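Local coordinates for protein oxalate--CoA ligase (Arabidopsis thaliana, PDB 5IE2) that belongs to the ANL superfamily of AMP-binding enzymes and, in this model, holds ATP together with a magnesium ion, at residues A[83-88]-A[164-169]; A[334-339]-A[403-408]. All blocks are in the same frame, centred on the assembly; numbering follows the deposited sequence.

In the fold
The two contacts sit on opposite sides of the chain's centre, their centres 29 Å apart and their nearest atoms about 18 Å apart, with the bound ATP lying between. Contact 1 is buried and joins two sheets; the side chain of Leu168 is about 8 Å from ATP and about 11 Å from the magnesium ion. Just past strand 164-169, Gly172 and Thr173 hydrogen-bond to ATP, so the chain runs on from this strand into the nucleotide site. Contact 2 touches the nucleotide itself: Val337 and Leu406 belong to its pocket, and Arg409, directly after 403-408, is hydrogen-bonded to it. Contact 1 is thus set back from the nucleotide, whereas contact 2 forms part of the pocket wall.

Contact 1: A[83-88]-A[164-169]; sequences AAPLNA and GALFLH
Ala83 bridges Leu166 where 83-85 and 164-169 run side by side in the same direction, 27° apart, as a single parallel bridge. In this AMP-binding enzyme fold strand 82-85, the outermost of its five-stranded sheet, pairs along its other edge with strand 58-61 and here meets 164-169, half of a two-stranded antiparallel unit with 179-183. Ala83 is gripped at both ends: its N donates to Ala165 O at 2.8 Å, and its O accepts from Phe167 N at 2.9 Å. The first donor stands well above the carbonyl plane of Ala165, which forms a classic beta bulge with Leu166 opposite Leu182. One residue on, Ala84 CA adds a CA-H...O contact to Phe167 O. Pro85, without an N-H, cannot give Phe167 O the next bond of a parallel pairing, and that carbonyl takes water 1 instead.

Under helix 67-78, where Phe69 touches Pro85 and Phe73 touches Leu166, the Pro85 ring crosses two leucines at about a right angle. Leu166 holds CG anti to its backbone N (chi1 170°), which sets CD1 3.6 Å from Pro85 CD and also beside Ala83 O. Leu168 CD2 reaches Pro85 CG at 3.9 Å. The Phe167 ring leads off the other way, to a cation-pi contact with Lys375. Where the strands diverge, water 1 donates to both carbonyls, 2.9 Å from Pro85 O and 2.8 Å from Phe167 O.

Contact 2: A[334-339]-A[403-408]; sequences PGSVGK and YLHLVG. With ATP (adenosine-5'-triphosphate), chain C.
Tyr403 presents one ring face to Lys339, whose CG lies 4.1 Å from the ring centroid in a CH-pi contact displaced from the ring centre toward CD2 and CE2, while Ser336 OG sits in plane at the ring's edge. The lysine chain is bent at its last two torsions, carrying NZ past the rim beside CE2 and CZ, 3.4 Å from each; the phenol OH is hydrogen-bonded to Pro331 O, and the ring also has a cation-pi contact with Lys333. The His405 ring takes Ser336 CB over one face, 4.0 Å from its centroid, and has water 3 in plane at its edge; it also stacks with Tyr397, and its NE2 is hydrogen-bonded to Asp399 OD2.

Ser336 thus serves both rings, and its hydroxyl does more. With OG anti to the backbone N (chi1 175°), it accepts from Gly338 N, making an ST turn, and donates to Leu404 O at 2.7 Å. That carbonyl also takes Val337 N, nearly along the C=O axis at 2.9 Å, so two donors grip one oxygen. Leu404 N answers with a nearly straight bond to Gly338 O. The loop is thereby fastened to strand 404-409 at the adenine pocket of this ANL enzyme. Val337 CG2 packs against Leu404 CD2 and Leu406 CD1, leaving CG1 3.4 Å from N6 of ATP. Leu406 CD1 comes within 3.6 Å of C2 of ATP, and water 2 links Leu406 N to Gly335 O.

Contact 1: A[83-88]-A[164-169]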
loop_
_atom_site.group_PDB
_atom_site.type_symbol
_atom_site.label_atom_id
_atom_site.label_comp_id
_atom_site.label_asym_id
_atom_site.label_seq_id
_atom_site.Cartn_x
_atom_site.Cartn_y
_atom_site.Cartn_z
ATOM N N ALA A 83 6.833 9.952 11.880
ATOM C CA ALA A 83 6.683 10.506 10.512
ATOM C C ALA A 83 5.217 10.484 10.088
ATOM O O ALA A 83 4.579 9.444 10.251
ATOM C CB ALA A 83 7.505 9.716 9.552
ATOM N N ALA A 84 4.701 11.602 9.540
ATOM C CA ALA A 84 3.338 11.683 9.033
ATOM C C ALA A 84 3.429 12.086 7.542
ATOM O O ALA A 84 3.336 13.280 7.215
ATOM C CB ALA A 84 2.527 12.708 9.844
ATOM N N PRO A 85 3.629 11.106 6.669
ATOM C CA PRO A 85 3.686 11.379 5.210
ATOM C C PRO A 85 2.291 11.783 4.722
ATOM O O PRO A 85 1.283 11.196 5.130
ATOM C CB PRO A 85 4.142 10.054 4.615
ATOM C CG PRO A 85 4.019 9.026 5.706
ATOM C CD PRO A 85 3.893 9.691 7.006
ATOM N N LEU A 86 2.227 12.803 3.871
ATOM C CA LEU A 86 0.956 13.328 3.385
ATOM C C LEU A 86 1.000 13.424 1.854
ATOM O O LEU A 86 2.056 13.728 1.277
ATOM C CB LEU A 86 0.671 14.712 3.988
ATOM C CG LEU A 86 0.477 14.724 5.520
ATOM C CD1 LEU A 86 0.289 16.162 5.989
ATOM C CD2 LEU A 86 -0.728 13.867 5.934
ATOM N N ASN A 87 -0.123 13.120 1.221
ATOM C CA ASN A 87 -0.316 13.228 -0.228
ATOM C C ASN A 87 0.024 14.628 -0.710
ATOM O O ASN A 87 -0.625 15.561 -0.286
ATOM C CB ASN A 87 -1.799 12.903 -0.540
ATOM C CG ASN A 87 -2.100 12.820 -2.052
ATOM O OD1 ASN A 87 -1.325 13.282 -2.879
ATOM N ND2 ASN A 87 -3.239 12.220 -2.395
ATOM N N ALA A 88 0.980 14.784 -1.621
ATOM C CA ALA A 88 1.384 16.111 -2.062
ATOM C C ALA A 88 0.256 16.841 -2.786
ATOM O O ALA A 88 0.328 18.069 -2.945
ATOM C CB ALA A 88 2.628 16.025 -2.989
ATOM N N GLY A 164 6.448 5.821 18.887
ATOM C CA GLY A 164 5.682 6.019 17.652
ATOM C C GLY A 164 6.662 6.231 16.510
ATOM O O GLY A 164 7.731 6.784 16.703
ATOM N N ALA A 165 6.298 5.790 15.304
ATOM C CA ALA A 165 7.185 5.963 14.179
ATOM C C ALA A 165 6.445 6.452 12.939
ATOM O O ALA A 165 7.036 7.144 12.106
ATOM C CB ALA A 165 7.905 4.589 13.857
ATOM N N LEU A 166 5.172 6.066 12.789
ATOM C CA LEU A 166 4.468 6.343 11.510
ATOM C C LEU A 166 3.031 6.653 11.872
ATOM O O LEU A 166 2.470 6.001 12.755
ATOM C CB LEU A 166 4.579 5.146 10.572
ATOM C CG LEU A 166 3.720 5.180 9.312
ATOM C CD1 LEU A 166 4.132 6.413 8.516
ATOM C CD2 LEU A 166 3.919 3.903 8.492
ATOM N N PHE A 167 2.473 7.700 11.288
ATOM C CA PHE A 167 1.083 8.034 11.540
ATOM C C PHE A 167 0.468 8.240 10.164
ATOM O O PHE A 167 1.012 9.029 9.399
ATOM C CB PHE A 167 0.937 9.308 12.376
ATOM C CG PHE A 167 -0.506 9.686 12.636
ATOM C CD1 PHE A 167 -1.228 9.048 13.625
ATOM C CD2 PHE A 167 -1.133 10.671 11.884
ATOM C CE1 PHE A 167 -2.576 9.387 13.864
ATOM C CE2 PHE A 167 -2.493 11.035 12.127
ATOM C CZ PHE A 167 -3.184 10.415 13.109
ATOM N N LEU A 168 -0.627 7.520 9.888
ATOM C CA LEU A 168 -1.332 7.494 8.584
ATOM C C LEU A 168 -2.825 7.559 8.837
ATOM O O LEU A 168 -3.281 7.302 9.952
ATOM C CB LEU A 168 -1.031 6.200 7.796
ATOM C CG LEU A 168 0.408 6.067 7.371
ATOM C CD1 LEU A 168 0.670 4.696 6.815
ATOM C CD2 LEU A 168 0.674 7.146 6.341
ATOM N N HIS A 169 -3.579 7.907 7.800
ATOM C CA HIS A 169 -5.026 7.758 7.826
ATOM C C HIS A 169 -5.397 6.657 6.855
ATOM O O HIS A 169 -4.658 6.367 5.919
ATOM C CB HIS A 169 -5.738 9.052 7.448
ATOM C CG HIS A 169 -5.914 9.985 8.598
ATOM N ND1 HIS A 169 -4.930 10.864 9.009
ATOM C CD2 HIS A 169 -6.946 10.138 9.471
ATOM C CE1 HIS A 169 -5.365 11.541 10.065
ATOM N NE2 HIS A 169 -6.586 11.125 10.360
HETATM O O HOH W 1 0.016 11.022 7.707
#

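Contact 2: A[334-339]-A[403-408]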
loop_
_atom_site.group_PDB
_atom_site.type_symbol
_atom_site.label_atom_id
_atom_site.label_comp_id
_atom_site.label_asym_id
_atom_site.label_seq_id
_atom_site.Cartn_x
_atom_site.Cartn_y
_atom_site.Cartn_z
ATOM N N PRO A 334 -5.337 -18.579 -7.527
ATOM C CA PRO A 334 -6.108 -17.465 -8.069
ATOM C C PRO A 334 -7.366 -17.274 -7.240
ATOM O O PRO A 334 -7.958 -18.255 -6.809
ATOM C CB PRO A 334 -6.414 -17.912 -9.518
ATOM C CG PRO A 334 -5.342 -18.954 -9.824
ATOM C CD PRO A 334 -5.154 -19.674 -8.505
ATOM N N GLY A 335 -7.747 -16.029 -6.951
ATOM C CA GLY A 335 -8.948 -15.792 -6.171
ATOM C C GLY A 335 -8.665 -15.781 -4.656
ATOM O O GLY A 335 -9.554 -15.467 -3.856
ATOM N N SER A 336 -7.434 -16.111 -4.283
ATOM C CA SER A 336 -7.052 -16.247 -2.846
ATOM C C SER A 336 -5.931 -15.304 -2.483
ATOM O O SER A 336 -5.061 -14.981 -3.345
ATOM C CB SER A 336 -6.613 -17.683 -2.534
ATOM O OG SER A 336 -6.133 -17.787 -1.188
ATOM N N VAL A 337 -5.913 -14.874 -1.219
ATOM C CA VAL A 337 -4.824 -14.064 -0.724
ATOM C C VAL A 337 -3.889 -14.860 0.227
ATOM O O VAL A 337 -3.116 -14.278 1.022
ATOM C CB VAL A 337 -5.349 -12.763 -0.043
ATOM C CG1 VAL A 337 -6.014 -11.880 -1.060
ATOM C CG2 VAL A 337 -6.372 -13.075 1.042
ATOM N N GLY A 338 -3.920 -16.184 0.113
ATOM C CA GLY A 338 -2.910 -17.007 0.744
ATOM C C GLY A 338 -3.031 -17.154 2.249
ATOM O O GLY A 338 -4.112 -17.094 2.804
ATOM N N LYS A 339 -1.891 -17.289 2.916
ATOM C CA LYS A 339 -1.871 -17.711 4.335
ATOM C C LYS A 339 -1.343 -16.599 5.207
ATOM O O LYS A 339 -0.511 -15.835 4.779
ATOM C CB LYS A 339 -0.991 -18.969 4.505
ATOM C CG LYS A 339 -1.521 -20.146 3.695
ATOM C CD LYS A 339 -0.780 -21.436 4.062
ATOM C CE LYS A 339 0.645 -21.425 3.577
ATOM N NZ LYS A 339 0.677 -21.796 2.144
ATOM N N TYR A 403 -5.746 -21.436 3.140
ATOM C CA TYR A 403 -5.650 -20.237 2.301
ATOM C C TYR A 403 -6.908 -19.378 2.464
ATOM O O TYR A 403 -8.004 -19.902 2.441
ATOM C CB TYR A 403 -5.496 -20.606 0.809
ATOM C CG TYR A 403 -4.122 -21.040 0.403
ATOM C CD1 TYR A 403 -3.442 -20.361 -0.620
ATOM C CD2 TYR A 403 -3.506 -22.138 1.007
ATOM C CE1 TYR A 403 -2.152 -20.742 -1.023
ATOM C CE2 TYR A 403 -2.210 -22.539 0.601
ATOM C CZ TYR A 403 -1.564 -21.856 -0.424
ATOM O OH TYR A 403 -0.278 -22.237 -0.812
ATOM N N LEU A 404 -6.738 -18.062 2.599
ATOM C CA LEU A 404 -7.853 -17.157 2.794
ATOM C C LEU A 404 -8.422 -16.724 1.436
ATOM O O LEU A 404 -7.686 -16.395 0.516
ATOM C CB LEU A 404 -7.400 -15.939 3.628
ATOM C CG LEU A 404 -8.334 -14.746 3.834
ATOM C CD1 LEU A 404 -9.571 -15.200 4.601
ATOM C CD2 LEU A 404 -7.598 -13.631 4.584
ATOM N N HIS A 405 -9.749 -16.708 1.370
ATOM C CA HIS A 405 -10.491 -16.209 0.235
ATOM C C HIS A 405 -11.380 -15.084 0.697
ATOM O O HIS A 405 -12.243 -15.316 1.537
ATOM C CB HIS A 405 -11.374 -17.304 -0.385
ATOM C CG HIS A 405 -10.608 -18.500 -0.851
ATOM N ND1 HIS A 405 -10.371 -18.751 -2.191
ATOM C CD2 HIS A 405 -10.012 -19.504 -0.164
ATOM C CE1 HIS A 405 -9.645 -19.852 -2.304
ATOM N NE2 HIS A 405 -9.435 -20.341 -1.090
ATOM N N LEU A 406 -11.190 -13.884 0.157
ATOM C CA LEU A 406 -12.017 -12.735 0.563
ATOM C C LEU A 406 -13.319 -12.629 -0.217
ATOM O O LEU A 406 -13.373 -12.851 -1.433
ATOM C CB LEU A 406 -11.218 -11.448 0.401
ATOM C CG LEU A 406 -10.039 -11.362 1.364
ATOM C CD1 LEU A 406 -9.145 -10.206 0.867
ATOM C CD2 LEU A 406 -10.442 -11.167 2.812
ATOM N N VAL A 407 -14.390 -12.292 0.481
ATOM C CA VAL A 407 -15.705 -12.148 -0.133
ATOM C C VAL A 407 -15.967 -10.662 -0.320
ATOM O O VAL A 407 -16.550 -10.236 -1.331
ATOM C CB VAL A 407 -16.812 -12.822 0.756
ATOM C CG1 VAL A 407 -18.183 -12.635 0.173
ATOM C CG2 VAL A 407 -16.512 -14.285 0.902
ATOM N N GLY A 408 -15.535 -9.869 0.654
ATOM C CA GLY A 408 -15.606 -8.427 0.450
ATOM C C GLY A 408 -15.742 -7.693 1.777
ATOM O O GLY A 408 -15.851 -8.321 2.823
HETATM P PG ATP C . -11.008 2.825 4.991
HETATM O O1G ATP C . -12.405 2.278 4.694
HETATM O O2G ATP C . -10.994 4.289 5.255
HETATM O O3G ATP C . -10.328 2.035 6.106
HETATM P PB ATP C . -9.445 1.218 3.172
HETATM O O1B ATP C . -9.391 1.140 1.662
HETATM O O2B ATP C . -10.085 0.140 3.971
HETATM O O3B ATP C . -10.085 2.649 3.656
HETATM P PA ATP C . -6.579 0.525 3.349
HETATM O O1A ATP C . -5.974 0.181 4.704
HETATM O O2A ATP C . -5.788 1.295 2.365
HETATM O O3A ATP C . -7.892 1.415 3.646
HETATM O "O5'" ATP C . -7.180 -0.813 2.707
HETATM C "C5'" ATP C . -7.234 -2.091 3.388
HETATM C "C4'" ATP C . -8.429 -2.849 2.784
HETATM O "O4'" ATP C . -8.124 -3.194 1.419
HETATM C "C3'" ATP C . -8.633 -4.194 3.409
HETATM O "O3'" ATP C . -9.372 -4.055 4.620
HETATM C "C2'" ATP C . -9.404 -4.949 2.348
HETATM O "O2'" ATP C . -10.763 -4.482 2.333
HETATM C "C1'" ATP C . -8.772 -4.410 1.097
HETATM N N9 ATP C . -7.748 -5.323 0.536
HETATM C C8 ATP C . -6.423 -5.314 0.734
HETATM N N7 ATP C . -5.850 -6.318 -0.000
HETATM C C5 ATP C . -6.865 -6.940 -0.684
HETATM C C6 ATP C . -6.955 -8.059 -1.650
HETATM N N6 ATP C . -5.811 -8.689 -2.080
HETATM N N1 ATP C . -8.189 -8.366 -2.113
HETATM C C2 ATP C . -9.301 -7.703 -1.718
HETATM N N3 ATP C . -9.297 -6.675 -0.832
HETATM C C4 ATP C . -8.098 -6.279 -0.317
HETATM O O HOH W 2 -9.330 -13.530 -1.860
HETATM O O HOH W 3 -11.759 -17.263 -3.981
HETATM O O HOH W 4 -12.228 -14.116 -3.633
#